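PDB 5ICU: CopC from Methylosinus trichosporium OB3b, which binds a copper(II) ion and probably serves as a periplasmic copper-binding protein in copper homeostasis, built on a cupredoxin-like beta-sandwich. Local coordinates for residues 12-17 / 92-97; 16-21 / 66-71. All blocks are in the same frame, centred on the assembly; numbering follows the deposited sequence.

Contact 1 (12-17 / 92-97)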
loop_
_atom_site.group_PDB
_atom_site.type_symbol
_atom_site.label_atom_id
_atom_site.label_comp_id
_atom_site.label_asym_id
_atom_site.label_seq_id
_atom_site.Cartn_x
_atom_site.Cartn_y
_atom_site.Cartn_z
ATOM N N LYS A 12 10.426 2.959 -3.933
ATOM C CA LYS A 12 11.491 3.963 -3.890
ATOM C C LYS A 12 11.059 5.381 -4.279
ATOM O O LYS A 12 11.901 6.268 -4.423
ATOM C CB LYS A 12 12.753 3.461 -4.620
ATOM C CG LYS A 12 13.266 2.185 -3.944
ATOM C CD LYS A 12 14.398 1.473 -4.592
ATOM C CE LYS A 12 14.842 0.309 -3.715
ATOM N NZ LYS A 12 15.816 -0.575 -4.419
ATOM N N ASP A 13 9.749 5.622 -4.392
ATOM C CA ASP A 13 9.242 6.974 -4.682
ATOM C C ASP A 13 9.480 7.865 -3.479
ATOM O O ASP A 13 9.423 7.441 -2.338
ATOM C CB ASP A 13 7.728 7.011 -4.964
ATOM C CG ASP A 13 7.357 6.535 -6.365
ATOM O OD1 ASP A 13 8.222 6.327 -7.275
ATOM O OD2 ASP A 13 6.127 6.410 -6.572
ATOM N N HIS A 14 9.737 9.126 -3.801
ATOM C CA HIS A 14 9.598 10.218 -2.852
ATOM C C HIS A 14 8.377 11.000 -3.216
ATOM O O HIS A 14 8.236 11.414 -4.381
ATOM C CB HIS A 14 10.808 11.123 -2.931
ATOM C CG HIS A 14 12.025 10.518 -2.334
ATOM N ND1 HIS A 14 12.639 11.012 -1.207
ATOM C CD2 HIS A 14 12.713 9.408 -2.667
ATOM C CE1 HIS A 14 13.671 10.261 -0.893
ATOM N NE2 HIS A 14 13.728 9.264 -1.762
ATOM N N VAL A 15 7.536 11.283 -2.234
ATOM C CA VAL A 15 6.321 12.052 -2.420
ATOM C C VAL A 15 6.497 13.313 -1.593
ATOM O O VAL A 15 7.167 13.303 -0.569
ATOM C CB VAL A 15 5.024 11.277 -2.089
ATOM C CG1 VAL A 15 4.903 10.088 -3.044
ATOM C CG2 VAL A 15 4.981 10.824 -0.642
ATOM N N ALA A 16 5.884 14.389 -2.062
ATOM C CA ALA A 16 6.079 15.715 -1.480
ATOM C C ALA A 16 5.210 15.977 -0.282
ATOM O O ALA A 16 5.386 16.992 0.405
ATOM C CB ALA A 16 5.792 16.741 -2.555
ATOM N N ALA A 17 4.227 15.116 -0.062
ATOM C CA ALA A 17 3.312 15.233 1.046
ATOM C C ALA A 17 2.754 13.869 1.375
ATOM O O ALA A 17 2.898 12.942 0.576
ATOM C CB ALA A 17 2.191 16.171 0.694
ATOM N N GLU A 92 9.298 0.154 -0.237
ATOM C CA GLU A 92 9.531 1.345 0.555
ATOM C C GLU A 92 9.144 2.585 -0.231
ATOM O O GLU A 92 9.219 2.601 -1.456
ATOM C CB GLU A 92 11.001 1.399 0.962
ATOM C CG GLU A 92 11.430 2.550 1.860
ATOM C CD GLU A 92 12.002 3.769 1.157
ATOM O OE1 GLU A 92 12.425 3.708 -0.019
ATOM O OE2 GLU A 92 12.041 4.827 1.799
ATOM N N PHE A 93 8.733 3.630 0.485
ATOM C CA PHE A 93 8.613 4.979 -0.117
ATOM C C PHE A 93 8.937 5.990 0.956
ATOM O O PHE A 93 8.949 5.668 2.117
ATOM C CB PHE A 93 7.254 5.234 -0.758
ATOM C CG PHE A 93 6.146 5.447 0.219
ATOM C CD1 PHE A 93 5.462 4.395 0.747
ATOM C CD2 PHE A 93 5.781 6.744 0.619
ATOM C CE1 PHE A 93 4.433 4.591 1.641
ATOM C CE2 PHE A 93 4.765 6.945 1.509
ATOM C CZ PHE A 93 4.074 5.882 2.038
ATOM N N THR A 94 9.219 7.221 0.524
ATOM C CA THR A 94 9.590 8.297 1.443
ATOM C C THR A 94 8.682 9.489 1.279
ATOM O O THR A 94 8.362 9.885 0.153
ATOM C CB THR A 94 11.045 8.722 1.202
ATOM O OG1 THR A 94 11.929 7.606 1.432
ATOM C CG2 THR A 94 11.420 9.833 2.178
ATOM N N VAL A 95 8.231 10.007 2.424
ATOM C CA VAL A 95 7.512 11.298 2.496
ATOM C C VAL A 95 8.562 12.350 2.760
ATOM O O VAL A 95 9.183 12.367 3.805
ATOM C CB VAL A 95 6.452 11.284 3.604
ATOM C CG1 VAL A 95 5.737 12.618 3.690
ATOM C CG2 VAL A 95 5.436 10.159 3.358
ATOM N N ASP A 96 8.777 13.193 1.761
ATOM C CA ASP A 96 9.672 14.352 1.898
ATOM C C ASP A 96 8.964 15.536 2.570
ATOM O O ASP A 96 7.767 15.668 2.481
ATOM C CB ASP A 96 10.105 14.847 0.510
ATOM C CG ASP A 96 11.003 13.918 -0.261
ATOM O OD1 ASP A 96 11.638 13.061 0.352
ATOM O OD2 ASP A 96 11.079 14.124 -1.501
ATOM N N PRO A 97 9.731 16.430 3.211
ATOM C CA PRO A 97 9.167 17.699 3.667
ATOM C C PRO A 97 8.866 18.607 2.467
ATOM O O PRO A 97 9.548 18.583 1.457
ATOM C CB PRO A 97 10.278 18.286 4.541
ATOM C CG PRO A 97 11.517 17.683 3.993
ATOM C CD PRO A 97 11.171 16.336 3.476
HETATM O O HOH W 1 12.005 5.997 -0.932
#
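The imidazole of His-14 has Thr-94 over one face and the carboxylate of Asp-96 at its edge. Thr-94 CB sits 3.8 Å from the centroid of the His-14 ring, close to the ring normal but displaced toward the rim, a CH-pi contact between neighbours on one face of the sheet. At the edge, ND1 of His-14 donates to OD1 of Asp-96 over 2.8 Å. The bond is nearly straight (170°), lies in the ring plane and reaches the syn side of OD1, although ring and carboxylate are turned 44° apart. On the other face of the sheet, Val-15 CG2 meets Val-95 CG2 at 4.1 Å and approaches the Phe-93 ring obliquely.

Strand 14-15 pairs in parallel with 86-95 as an outermost strand of the mixed five-stranded sheet; 86-95 is bonded on its other side to the antiparallel strand 71-80. Thr-94 N donates to Asp-13 O, Val-15 N to Thr-94 O at 2.9 Å, and Asp-96 N to Val-15 O at 2.8 Å.

An alanine in place of Asp-96 would probably leave ND1 of His-14 without its acceptor and the ring freer to turn off Thr-94. The bond to OD1 and Thr-94 over the face together hold the ring's rotation; the bond needs a proton on ND1, and the nearby negative charge would probably favour a protonated imidazole.

Contact 2 (16-21 / 66-71)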
loop_
_atom_site.group_PDB
_atom_site.type_symbol
_atom_site.label_atom_id
_atom_site.label_comp_id
_atom_site.label_asym_id
_atom_site.label_seq_id
_atom_site.Cartn_x
_atom_site.Cartn_y
_atom_site.Cartn_z
ATOM N N ALA A 16 5.884 14.389 -2.062
ATOM C CA ALA A 16 6.079 15.715 -1.480
ATOM C C ALA A 16 5.210 15.977 -0.282
ATOM O O ALA A 16 5.386 16.992 0.405
ATOM C CB ALA A 16 5.792 16.741 -2.555
ATOM N N ALA A 17 4.227 15.116 -0.062
ATOM C CA ALA A 17 3.312 15.233 1.046
ATOM C C ALA A 17 2.754 13.869 1.375
ATOM O O ALA A 17 2.898 12.942 0.576
ATOM C CB ALA A 17 2.191 16.171 0.694
ATOM N N SER A 18 2.106 13.745 2.530
ATOM C CA SER A 18 1.570 12.458 2.947
ATOM C C SER A 18 0.539 11.990 1.910
ATOM O O SER A 18 -0.332 12.760 1.550
ATOM C CB SER A 18 0.875 12.610 4.293
ATOM O OG SER A 18 0.465 11.331 4.753
ATOM N N PRO A 19 0.636 10.726 1.456
ATOM C CA PRO A 19 -0.354 10.227 0.477
ATOM C C PRO A 19 -1.701 10.003 1.150
ATOM O O PRO A 19 -1.744 9.418 2.225
ATOM C CB PRO A 19 0.268 8.906 0.024
ATOM C CG PRO A 19 1.029 8.439 1.190
ATOM C CD PRO A 19 1.605 9.676 1.829
ATOM N N LYS A 20 -2.788 10.397 0.526
ATOM C CA LYS A 20 -4.099 10.161 1.127
ATOM C C LYS A 20 -4.428 8.668 1.162
ATOM O O LYS A 20 -5.057 8.173 2.096
ATOM C CB LYS A 20 -5.151 10.906 0.358
ATOM C CG LYS A 20 -4.966 12.417 0.440
ATOM C CD LYS A 20 -6.150 13.131 -0.187
ATOM C CE LYS A 20 -5.976 14.648 -0.131
ATOM N NZ LYS A 20 -7.269 15.386 -0.173
ATOM N N LEU A 21 -3.953 7.949 0.170
ATOM C CA LEU A 21 -4.094 6.514 0.186
ATOM C C LEU A 21 -2.983 5.846 -0.552
ATOM O O LEU A 21 -2.194 6.479 -1.278
ATOM C CB LEU A 21 -5.465 6.066 -0.272
ATOM C CG LEU A 21 -5.885 6.576 -1.597
ATOM C CD1 LEU A 21 -5.110 5.906 -2.669
ATOM C CD2 LEU A 21 -7.368 6.383 -1.920
ATOM N N PRO A 66 -3.540 7.412 7.420
ATOM C CA PRO A 66 -3.529 8.628 8.262
ATOM C C PRO A 66 -2.424 9.548 7.806
ATOM O O PRO A 66 -1.642 9.232 6.913
ATOM C CB PRO A 66 -3.193 8.081 9.648
ATOM C CG PRO A 66 -2.300 6.919 9.335
ATOM C CD PRO A 66 -2.806 6.297 8.054
ATOM N N GLU A 67 -2.371 10.744 8.362
ATOM C CA GLU A 67 -1.331 11.679 8.095
ATOM C C GLU A 67 -0.006 11.118 8.502
ATOM O O GLU A 67 0.167 10.754 9.676
ATOM C CB GLU A 67 -1.614 12.994 8.841
ATOM C CG GLU A 67 -0.594 14.084 8.602
ATOM C CD GLU A 67 -0.547 14.625 7.179
ATOM O OE1 GLU A 67 -1.460 14.360 6.395
ATOM O OE2 GLU A 67 0.392 15.409 6.861
ATOM N N LEU A 68 0.886 10.995 7.534
ATOM C CA LEU A 68 2.210 10.443 7.735
ATOM C C LEU A 68 3.260 11.529 7.913
ATOM O O LEU A 68 3.435 12.373 7.041
ATOM C CB LEU A 68 2.609 9.566 6.554
ATOM C CG LEU A 68 1.704 8.366 6.210
ATOM C CD1 LEU A 68 2.344 7.579 5.107
ATOM C CD2 LEU A 68 1.431 7.488 7.405
ATOM N N ALA A 69 4.007 11.421 9.013
ATOM C CA ALA A 69 5.149 12.249 9.265
ATOM C C ALA A 69 6.200 12.080 8.188
ATOM O O ALA A 69 6.303 11.026 7.560
ATOM C CB ALA A 69 5.723 11.911 10.627
ATOM N N VAL A 70 6.989 13.092 7.942
ATOM C CA VAL A 70 8.119 13.028 7.059
ATOM C C VAL A 70 9.016 11.861 7.487
ATOM O O VAL A 70 9.279 11.668 8.682
ATOM C CB VAL A 70 8.870 14.406 7.068
ATOM C CG1 VAL A 70 10.225 14.294 6.451
ATOM C CG2 VAL A 70 8.037 15.473 6.401
ATOM N N GLY A 71 9.468 11.107 6.497
ATOM C CA GLY A 71 10.353 9.980 6.682
ATOM C C GLY A 71 9.994 8.830 5.753
ATOM O O GLY A 71 9.185 8.957 4.833
HETATM O O HOH W 2 -2.140 10.658 4.613
HETATM O O HOH W 3 2.004 15.970 4.395
#
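Ser-18 OG accepts the backbone N-H of Leu-68, with OG and N 2.8 Å apart and an angle of 160° at the hydrogen. With OG anti to its own backbone N (chi1 -175°), the serine hydroxyl is carried across to the other loop, where it also packs 3.3 Å from CB of Leu-68. The carboxylate of Glu-67 lies beside the same serine, its OE1 3.6 Å from Ser-18 CB; a bend at chi2 (66°) turns the chain back, although its CB points away from 16-21. Farther along, Pro-19 CD touches CD1 of Leu-68 at 4.0 Å, the two side chains crossing at about a right angle.

Both loops of the CopC beta-sandwich cross between the sheets: 16-21 from strand 14-15 of the five-stranded sheet to 21-26 of the three-stranded one, 66-71 the other way, from 60-64 to 71-80. Two waters join them further. One lies 2.7 Å from Ser-18 OG and close to the carbonyl oxygens of Pro-19 and Pro-66; the second accepts from Ser-18 N and donates to OE2 of Glu-67, 3.0 Å away.

Behind this first shell, Phe-93 of strand 86-95 packs against both Pro-19 and Leu-68, while Val-47 of strand 46-50, in the five-stranded sheet, also touches Leu-68. Next to Ser-18 and Pro-19, Lys-20 is tied to Ala-65 by backbone hydrogen bonding.

Overall arrangement
The two contacts lie on the same side of the chain's centre, their own centres about 8 Å apart, and they share Ala-16 and Ala-17. Along the chain 12-17 runs into 16-21, then come 66-71 and finally 92-97. Contact 1 adds strand 14-15 to the edge of the five-stranded sheet, whereas contact 2 joins the loops through which the chain passes between that sheet and the three-stranded one. They meet directly: Val-95 N probably donates to Gly-71 O, and Val-70 packs on Pro-97. The copper site is formed by His-1, Asp-83 and His-85; both contacts join strands and loops of the sandwich without supplying a copper ligand.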